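Local coordinates for protein R.Ecl18kI (Enterobacter cloacae, PDB 2GB7) that recognises the double-stranded DNA sequence 5'-CCNGG-3' and cuts it before the first C, as a type II restriction endonuclease that flips nucleotides out of the helix, at residues 24-32 with 285-293; 200-208 with 220-228. The protein carries 1 engineered substitution. All coordinates share one frame; numbering follows the deposited sequence.

Interaction 1: 24-32 with 285-293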
loop_
_atom_site.group_PDB
_atom_site.type_symbol
_atom_site.label_atom_id
_atom_site.label_comp_id
_atom_site.label_asym_id
_atom_site.label_seq_id
_atom_site.Cartn_x
_atom_site.Cartn_y
_atom_site.Cartn_z
ATOM N N PRO F 24 -13.409 5.810 13.161
ATOM C CA PRO F 24 -12.296 6.753 13.133
ATOM C C PRO F 24 -12.775 8.182 13.294
ATOM O O PRO F 24 -12.234 8.920 14.118
ATOM C CB PRO F 24 -11.713 6.555 11.729
ATOM C CG PRO F 24 -11.961 5.108 11.449
ATOM C CD PRO F 24 -13.337 4.863 12.022
ATOM N N PHE F 25 -13.788 8.598 12.534
ATOM C CA PHE F 25 -14.265 9.977 12.703
ATOM C C PHE F 25 -14.848 10.241 14.086
ATOM O O PHE F 25 -14.606 11.301 14.676
ATOM C CB PHE F 25 -15.289 10.373 11.649
ATOM C CG PHE F 25 -15.667 11.807 11.734
ATOM C CD1 PHE F 25 -14.897 12.773 11.093
ATOM C CD2 PHE F 25 -16.752 12.217 12.502
ATOM C CE1 PHE F 25 -15.209 14.111 11.193
ATOM C CE2 PHE F 25 -17.069 13.547 12.603
ATOM C CZ PHE F 25 -16.304 14.496 11.957
ATOM N N ALA F 26 -15.636 9.300 14.591
ATOM C CA ALA F 26 -16.182 9.443 15.945
ATOM C C ALA F 26 -15.069 9.615 16.987
ATOM O O ALA F 26 -15.219 10.399 17.941
ATOM C CB ALA F 26 -17.050 8.234 16.300
ATOM N N LEU F 27 -13.972 8.861 16.836
ATOM C CA LEU F 27 -12.871 8.952 17.816
ATOM C C LEU F 27 -12.198 10.301 17.704
ATOM O O LEU F 27 -11.904 10.952 18.702
ATOM C CB LEU F 27 -11.838 7.824 17.625
ATOM C CG LEU F 27 -10.542 7.905 18.452
ATOM C CD1 LEU F 27 -10.853 7.911 19.938
ATOM C CD2 LEU F 27 -9.553 6.754 18.131
ATOM N N VAL F 28 -11.984 10.734 16.466
ATOM C CA VAL F 28 -11.375 12.038 16.240
ATOM C C VAL F 28 -12.288 13.124 16.799
ATOM O O VAL F 28 -11.823 14.048 17.456
ATOM C CB VAL F 28 -11.077 12.285 14.727
ATOM C CG1 VAL F 28 -10.729 13.759 14.492
ATOM C CG2 VAL F 28 -9.941 11.400 14.213
ATOM N N TYR F 29 -13.584 13.017 16.533
ATOM C CA TYR F 29 -14.531 14.032 17.025
ATOM C C TYR F 29 -14.578 14.051 18.557
ATOM O O TYR F 29 -14.549 15.122 19.163
ATOM C CB TYR F 29 -15.922 13.805 16.434
ATOM C CG TYR F 29 -16.927 14.876 16.822
ATOM C CD1 TYR F 29 -17.108 15.994 16.025
ATOM C CD2 TYR F 29 -17.688 14.765 17.978
ATOM C CE1 TYR F 29 -18.027 16.990 16.392
ATOM C CE2 TYR F 29 -18.615 15.733 18.349
ATOM C CZ TYR F 29 -18.787 16.842 17.553
ATOM O OH TYR F 29 -19.699 17.804 17.934
ATOM N N LYS F 30 -14.606 12.875 19.186
ATOM C CA LYS F 30 -14.547 12.797 20.652
ATOM C C LYS F 30 -13.300 13.501 21.207
ATOM O O LYS F 30 -13.380 14.285 22.191
ATOM C CB LYS F 30 -14.579 11.323 21.091
ATOM C CG LYS F 30 -14.677 11.161 22.600
ATOM C CD LYS F 30 -14.619 9.668 22.946
ATOM C CE LYS F 30 -14.610 9.426 24.436
ATOM N NZ LYS F 30 -14.557 7.947 24.694
ATOM N N THR F 31 -12.167 13.238 20.555
ATOM C CA THR F 31 -10.866 13.747 20.974
ATOM C C THR F 31 -10.820 15.256 20.762
ATOM O O THR F 31 -10.393 15.996 21.639
ATOM C CB THR F 31 -9.744 13.011 20.223
ATOM O OG1 THR F 31 -9.830 11.621 20.551
ATOM C CG2 THR F 31 -8.378 13.519 20.645
ATOM N N PHE F 32 -11.278 15.695 19.595
ATOM C CA PHE F 32 -11.431 17.134 19.291
ATOM C C PHE F 32 -12.153 17.897 20.401
ATOM O O PHE F 32 -11.674 18.926 20.868
ATOM C CB PHE F 32 -12.183 17.276 17.978
ATOM C CG PHE F 32 -12.268 18.709 17.442
ATOM C CD1 PHE F 32 -11.238 19.219 16.659
ATOM C CD2 PHE F 32 -13.422 19.473 17.624
ATOM C CE1 PHE F 32 -11.339 20.514 16.053
ATOM C CE2 PHE F 32 -13.525 20.774 17.070
ATOM C CZ PHE F 32 -12.480 21.286 16.282
ATOM N N LYS F 285 -24.542 13.241 6.618
ATOM C CA LYS F 285 -23.407 12.376 6.924
ATOM C C LYS F 285 -22.926 12.616 8.345
ATOM O O LYS F 285 -22.576 11.680 9.052
ATOM C CB LYS F 285 -22.261 12.600 5.922
ATOM C CG LYS F 285 -22.305 11.738 4.644
ATOM C CD LYS F 285 -23.680 11.744 3.945
ATOM C CE LYS F 285 -23.612 11.279 2.501
ATOM N NZ LYS F 285 -24.915 11.579 1.837
ATOM N N TYR F 286 -22.943 13.878 8.773
ATOM C CA TYR F 286 -22.414 14.263 10.089
ATOM C C TYR F 286 -23.505 14.589 11.098
ATOM O O TYR F 286 -23.279 15.311 12.080
ATOM C CB TYR F 286 -21.438 15.445 9.922
ATOM C CG TYR F 286 -20.208 15.025 9.167
ATOM C CD1 TYR F 286 -19.347 14.053 9.696
ATOM C CD2 TYR F 286 -19.926 15.541 7.915
ATOM C CE1 TYR F 286 -18.223 13.644 9.012
ATOM C CE2 TYR F 286 -18.796 15.123 7.212
ATOM C CZ TYR F 286 -17.950 14.186 7.777
ATOM O OH TYR F 286 -16.838 13.768 7.097
ATOM N N SER F 287 -24.681 14.012 10.873
ATOM C CA SER F 287 -25.878 14.282 11.656
ATOM C C SER F 287 -25.641 14.220 13.162
ATOM O O SER F 287 -26.282 14.936 13.922
ATOM C CB SER F 287 -26.949 13.263 11.282
ATOM O OG SER F 287 -28.229 13.763 11.585
ATOM N N ASP F 288 -24.717 13.356 13.570
ATOM C CA ASP F 288 -24.509 13.008 14.975
ATOM C C ASP F 288 -23.506 13.910 15.672
ATOM O O ASP F 288 -23.255 13.751 16.865
ATOM C CB ASP F 288 -24.041 11.540 15.083
ATOM C CG ASP F 288 -25.167 10.545 14.869
ATOM O OD1 ASP F 288 -25.728 10.479 13.750
ATOM O OD2 ASP F 288 -25.495 9.810 15.826
ATOM N N PHE F 289 -22.975 14.880 14.919
ATOM C CA PHE F 289 -21.818 15.655 15.322
ATOM C C PHE F 289 -22.146 17.147 15.274
ATOM O O PHE F 289 -21.937 17.793 14.243
ATOM C CB PHE F 289 -20.646 15.284 14.422
ATOM C CG PHE F 289 -20.303 13.811 14.485
ATOM C CD1 PHE F 289 -19.674 13.296 15.603
ATOM C CD2 PHE F 289 -20.660 12.949 13.457
ATOM C CE1 PHE F 289 -19.375 11.937 15.709
ATOM C CE2 PHE F 289 -20.371 11.593 13.545
ATOM C CZ PHE F 289 -19.717 11.086 14.680
ATOM N N PRO F 290 -22.695 17.675 16.384
ATOM C CA PRO F 290 -23.190 19.044 16.511
ATOM C C PRO F 290 -22.207 20.057 15.979
ATOM O O PRO F 290 -22.607 21.008 15.281
ATOM C CB PRO F 290 -23.355 19.208 18.030
ATOM C CG PRO F 290 -23.720 17.868 18.483
ATOM C CD PRO F 290 -22.898 16.921 17.638
ATOM N N TYR F 291 -20.931 19.900 16.312
ATOM C CA TYR F 291 -19.951 20.930 15.891
ATOM C C TYR F 291 -19.880 21.019 14.375
ATOM O O TYR F 291 -19.746 22.103 13.816
ATOM C CB TYR F 291 -18.560 20.658 16.464
ATOM C CG TYR F 291 -17.483 21.675 16.074
ATOM C CD1 TYR F 291 -17.216 22.782 16.889
ATOM C CD2 TYR F 291 -16.717 21.518 14.908
ATOM C CE1 TYR F 291 -16.204 23.690 16.559
ATOM C CE2 TYR F 291 -15.727 22.445 14.560
ATOM C CZ TYR F 291 -15.478 23.522 15.404
ATOM O OH TYR F 291 -14.504 24.429 15.072
ATOM N N VAL F 292 -19.947 19.866 13.723
ATOM C CA VAL F 292 -19.820 19.819 12.286
ATOM C C VAL F 292 -21.110 20.292 11.619
ATOM O O VAL F 292 -21.082 21.042 10.633
ATOM C CB VAL F 292 -19.459 18.400 11.825
ATOM C CG1 VAL F 292 -19.387 18.353 10.311
ATOM C CG2 VAL F 292 -18.105 17.986 12.424
ATOM N N VAL F 293 -22.245 19.859 12.162
ATOM C CA VAL F 293 -23.540 20.352 11.684
ATOM C C VAL F 293 -23.580 21.878 11.781
ATOM O O VAL F 293 -23.998 22.536 10.846
ATOM C CB VAL F 293 -24.743 19.698 12.432
ATOM C CG1 VAL F 293 -26.070 20.346 12.017
ATOM C CG2 VAL F 293 -24.779 18.222 12.156
#

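Interaction 2: 200-208 with 220-228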
loop_
_atom_site.group_PDB
_atom_site.type_symbol
_atom_site.label_atom_id
_atom_site.label_comp_id
_atom_site.label_asym_id
_atom_site.label_seq_id
_atom_site.Cartn_x
_atom_site.Cartn_y
_atom_site.Cartn_z
ATOM N N GLY F 200 -6.638 16.869 -14.676
ATOM C CA GLY F 200 -6.237 18.263 -15.033
ATOM C C GLY F 200 -6.164 19.175 -13.824
ATOM O O GLY F 200 -6.238 20.401 -13.944
ATOM N N ILE F 201 -5.988 18.583 -12.657
ATOM C CA ILE F 201 -5.831 19.369 -11.442
ATOM C C ILE F 201 -4.672 20.353 -11.614
ATOM O O ILE F 201 -3.620 20.015 -12.147
ATOM C CB ILE F 201 -5.662 18.427 -10.236
ATOM C CG1 ILE F 201 -7.037 17.890 -9.893
ATOM C CG2 ILE F 201 -5.052 19.168 -9.058
ATOM C CD1 ILE F 201 -6.970 16.654 -9.014
ATOM N N ARG F 202 -4.902 21.618 -11.238
ATOM C CA ARG F 202 -3.879 22.640 -11.379
ATOM C C ARG F 202 -2.717 22.393 -10.396
ATOM O O ARG F 202 -1.557 22.405 -10.765
ATOM C CB ARG F 202 -4.485 24.014 -11.090
ATOM C CG ARG F 202 -3.488 25.153 -11.286
ATOM C CD ARG F 202 -4.094 26.516 -10.894
ATOM N NE ARG F 202 -4.488 26.512 -9.478
ATOM C CZ ARG F 202 -5.736 26.369 -9.025
ATOM N NH1 ARG F 202 -6.761 26.251 -9.866
ATOM N NH2 ARG F 202 -5.955 26.349 -7.712
ATOM N N GLU F 203 -3.074 22.120 -9.151
ATOM C CA GLU F 203 -2.101 21.851 -8.113
ATOM C C GLU F 203 -2.824 21.122 -7.004
ATOM O O GLU F 203 -4.025 21.310 -6.792
ATOM C CB GLU F 203 -1.502 23.141 -7.571
ATOM C CG GLU F 203 -2.532 24.095 -7.009
ATOM C CD GLU F 203 -1.981 25.499 -6.836
ATOM O OE1 GLU F 203 -0.968 25.634 -6.083
ATOM O OE2 GLU F 203 -2.568 26.457 -7.431
ATOM N N MET F 204 -2.109 20.263 -6.300
ATOM C CA MET F 204 -2.697 19.560 -5.158
ATOM C C MET F 204 -1.737 19.640 -3.988
ATOM O O MET F 204 -0.513 19.483 -4.133
ATOM C CB MET F 204 -3.028 18.084 -5.480
ATOM C CG MET F 204 -4.160 17.444 -4.594
ATOM S SD MET F 204 -4.401 15.712 -4.889
ATOM C CE MET F 204 -4.326 15.625 -6.674
ATOM N N TYR F 205 -2.313 19.837 -2.826
ATOM C CA TYR F 205 -1.502 19.819 -1.602
ATOM C C TYR F 205 -1.601 18.411 -1.066
ATOM O O TYR F 205 -2.702 17.871 -0.959
ATOM C CB TYR F 205 -2.084 20.785 -0.586
ATOM C CG TYR F 205 -1.890 22.225 -1.051
ATOM C CD1 TYR F 205 -0.870 22.994 -0.524
ATOM C CD2 TYR F 205 -2.696 22.752 -2.057
ATOM C CE1 TYR F 205 -0.663 24.304 -0.954
ATOM C CE2 TYR F 205 -2.480 24.017 -2.531
ATOM C CZ TYR F 205 -1.469 24.797 -1.959
ATOM O OH TYR F 205 -1.278 26.093 -2.388
ATOM N N LEU F 206 -0.450 17.844 -0.706
ATOM C CA LEU F 206 -0.351 16.464 -0.197
ATOM C C LEU F 206 0.137 16.525 1.226
ATOM O O LEU F 206 1.336 16.726 1.484
ATOM C CB LEU F 206 0.605 15.647 -1.058
ATOM C CG LEU F 206 0.919 14.236 -0.533
ATOM C CD1 LEU F 206 -0.395 13.490 -0.418
ATOM C CD2 LEU F 206 1.929 13.475 -1.449
ATOM N N ALA F 207 -0.810 16.410 2.142
ATOM C CA ALA F 207 -0.488 16.485 3.572
ATOM C C ALA F 207 0.116 15.172 4.028
ATOM O O ALA F 207 -0.452 14.120 3.742
ATOM C CB ALA F 207 -1.745 16.725 4.354
ATOM N N THR F 208 1.196 15.221 4.817
ATOM C CA THR F 208 1.805 13.953 5.303
ATOM C C THR F 208 2.491 14.136 6.626
ATOM O O THR F 208 2.806 15.253 7.000
ATOM C CB THR F 208 2.839 13.373 4.265
ATOM O OG1 THR F 208 3.228 12.040 4.643
ATOM C CG2 THR F 208 4.089 14.236 4.188
ATOM N N ILE F 220 10.015 15.187 -8.262
ATOM C CA ILE F 220 9.023 14.610 -9.184
ATOM C C ILE F 220 7.639 15.149 -8.862
ATOM O O ILE F 220 6.896 15.526 -9.767
ATOM C CB ILE F 220 9.021 13.071 -9.093
ATOM C CG1 ILE F 220 10.340 12.534 -9.629
ATOM C CG2 ILE F 220 7.811 12.499 -9.802
ATOM C CD1 ILE F 220 10.612 11.066 -9.284
ATOM N N LEU F 221 7.302 15.231 -7.577
ATOM C CA LEU F 221 6.027 15.817 -7.179
ATOM C C LEU F 221 5.927 17.274 -7.658
ATOM O O LEU F 221 4.892 17.700 -8.138
ATOM C CB LEU F 221 5.841 15.725 -5.646
ATOM C CG LEU F 221 5.597 14.278 -5.214
ATOM C CD1 LEU F 221 5.641 14.281 -3.708
ATOM C CD2 LEU F 221 4.239 13.756 -5.733
ATOM N N TYR F 222 7.019 18.013 -7.496
ATOM C CA TYR F 222 7.080 19.425 -7.899
ATOM C C TYR F 222 6.748 19.595 -9.372
ATOM O O TYR F 222 5.964 20.498 -9.738
ATOM C CB TYR F 222 8.466 19.973 -7.577
ATOM C CG TYR F 222 8.665 21.411 -7.968
ATOM C CD1 TYR F 222 8.223 22.436 -7.132
ATOM C CD2 TYR F 222 9.288 21.730 -9.159
ATOM C CE1 TYR F 222 8.412 23.766 -7.479
ATOM C CE2 TYR F 222 9.502 23.065 -9.510
ATOM C CZ TYR F 222 9.049 24.058 -8.671
ATOM O OH TYR F 222 9.267 25.368 -9.046
ATOM N N GLU F 223 7.323 18.736 -10.205
ATOM C CA GLU F 223 7.071 18.838 -11.652
ATOM C C GLU F 223 5.618 18.517 -11.948
ATOM O O GLU F 223 5.052 18.993 -12.952
ATOM C CB GLU F 223 7.980 17.862 -12.390
ATOM C CG GLU F 223 7.956 18.008 -13.945
ATOM C CD GLU F 223 6.776 17.319 -14.626
ATOM O OE1 GLU F 223 6.286 16.283 -14.099
ATOM O OE2 GLU F 223 6.327 17.834 -15.686
ATOM N N ALA F 224 5.021 17.685 -11.085
ATOM C CA ALA F 224 3.616 17.294 -11.182
ATOM C C ALA F 224 2.649 18.271 -10.516
ATOM O O ALA F 224 1.429 18.038 -10.521
ATOM C CB ALA F 224 3.422 15.856 -10.634
ATOM N N ASN F 225 3.186 19.387 -10.000
ATOM C CA ASN F 225 2.409 20.389 -9.280
ATOM C C ASN F 225 1.695 19.810 -8.052
ATOM O O ASN F 225 0.581 20.204 -7.705
ATOM C CB ASN F 225 1.450 21.092 -10.229
ATOM C CG ASN F 225 2.194 21.837 -11.287
ATOM O OD1 ASN F 225 2.913 22.794 -10.999
ATOM N ND2 ASN F 225 2.015 21.427 -12.514
ATOM N N VAL F 226 2.392 18.923 -7.373
ATOM C CA VAL F 226 1.950 18.410 -6.084
ATOM C C VAL F 226 2.933 18.938 -5.053
ATOM O O VAL F 226 4.145 18.789 -5.229
ATOM C CB VAL F 226 1.970 16.871 -6.064
ATOM C CG1 VAL F 226 1.614 16.362 -4.683
ATOM C CG2 VAL F 226 0.964 16.308 -7.067
ATOM N N VAL F 227 2.414 19.586 -4.018
ATOM C CA VAL F 227 3.288 20.158 -2.990
ATOM C C VAL F 227 3.077 19.418 -1.703
ATOM O O VAL F 227 1.942 19.290 -1.259
ATOM C CB VAL F 227 2.974 21.645 -2.744
ATOM C CG1 VAL F 227 3.977 22.204 -1.780
ATOM C CG2 VAL F 227 3.063 22.400 -4.047
ATOM N N VAL F 228 4.171 18.914 -1.120
ATOM C CA VAL F 228 4.104 18.202 0.157
ATOM C C VAL F 228 4.013 19.229 1.276
ATOM O O VAL F 228 4.710 20.278 1.262
ATOM C CB VAL F 228 5.321 17.314 0.383
ATOM C CG1 VAL F 228 5.201 16.532 1.710
ATOM C CG2 VAL F 228 5.474 16.352 -0.820
#

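Interaction 1: 24-32 with 285-293
Segment 24-32 of helix 24-34 lies against the turn 286-289 and the first turn of the helix that begins at P290, with backbones nearest at Y29 and F289, whose CA atoms are 7.7 Å apart. Four rings, F25, Y29, Y286 and F289, fill the gap. F25 turns its edge to the face of F289, F25 CE2 coming to 3.7 Å from F289 CD2, with the ring planes 79° apart. F25 also meets Y286, whose CE1 sits over the centre of the F25 ring, 3.6 Å from F25 CZ, in an oblique pairing; the methyl V292 CG2 meets the F25 ring at its rim. F289 in turn points its own edge at the face of Y29, F289 CD1 lying 3.4 Å from Y29 CG, and its CB adds a CH-pi contact over the same ring. The side chain of Y29 leaves the helix with CG anti to the backbone N (chi1 -176°), which carries the hydroxyl across to the neighbouring helix start. There Y291 N donates to Y29 OH at 2.9 Å, nearly straight (167°), and P290 CD packs against the same oxygen. F32 and Y291 make a separate edge-to-face pair, F32 CE2 3.7 Å from Y291 CE2 over its face. Helix 102-134 flanks F25, and helix 49-77 packs on F32. F25, Y29, Y286 and F289 form an aromatic cluster, two of its pairs edge-to-face, that packs an N-terminal helix onto the start of the C-terminal one.

Interaction 2: 200-208 with 220-228
M204, Y205 and L206 pair in parallel with V226, V227 and V228, the axes of the two short strands 4.7 Å apart and inclined by 29°. Three backbone hydrogen bonds join them: M204 N to N225 O at 3.0 Å, V227 N to M204 O at 2.9 Å, and L206 N to V227 O at 2.8 Å. CA-H...O contacts run between them, among them V226 CA to M204 O, so that M204 O is met by both an N-H and a C-H.

Apolar contacts gather on the face that carries M204, L206, V226 and V228. L206 CB touches V226 CG1 at 3.8 Å, and L206 CD2 reaches toward L221 CD1 of the preceding helix. On this face helix 191-199 covers M204 and V226, while Y205 and V227 point to the other. Just past the paired residues, T208 CG2 lies 3.6 Å from V228 CG1; with OG1 anti to the backbone N (chi1 -170°), CG2 is left between the backbone N and the carbonyl carbon, where it meets V228, while the hydroxyl bonds to K182 O and D210 N.

Polar groups gather at the start of the pairing. N225, with positive phi, ends helix 215-223 in a Schellman motif, V226 N returning to L221 O, and its CB rests 3.3 Å from R202 O. Beside it R202 NE donates to the anti lone pair of E203 OE2 at 2.8 Å, almost in the guanidinium plane.

Cohesion within the pairing thus comes from main-chain bonds and a buried aliphatic face; the salt bridge stays within 200-208, and the R202 guanidinium also links this loop to K173 O.

In the fold
Interaction 2 falls between the two halves of interaction 1 along the chain: 24-32 comes first, the beta-alpha-beta unit of 200-208 and 220-228 follows, and 285-293 comes near the C-terminus. Their centres are 29 Å apart, on opposite sides of the chain's centre, and their nearest atoms about 14 Å apart, so the two do not meet. Interaction 2 lies in the mixed sheet of the PDDEXK-clan nuclease region, where strands 204-207 and 226-230 follow 177-181 across the sheet. P24, at the start of helix 24-34, packs on a DNA phosphate. Interaction 1 thus joins helices from near both chain ends, beside helix 102-134, while the chain between them forms the nuclease sheet.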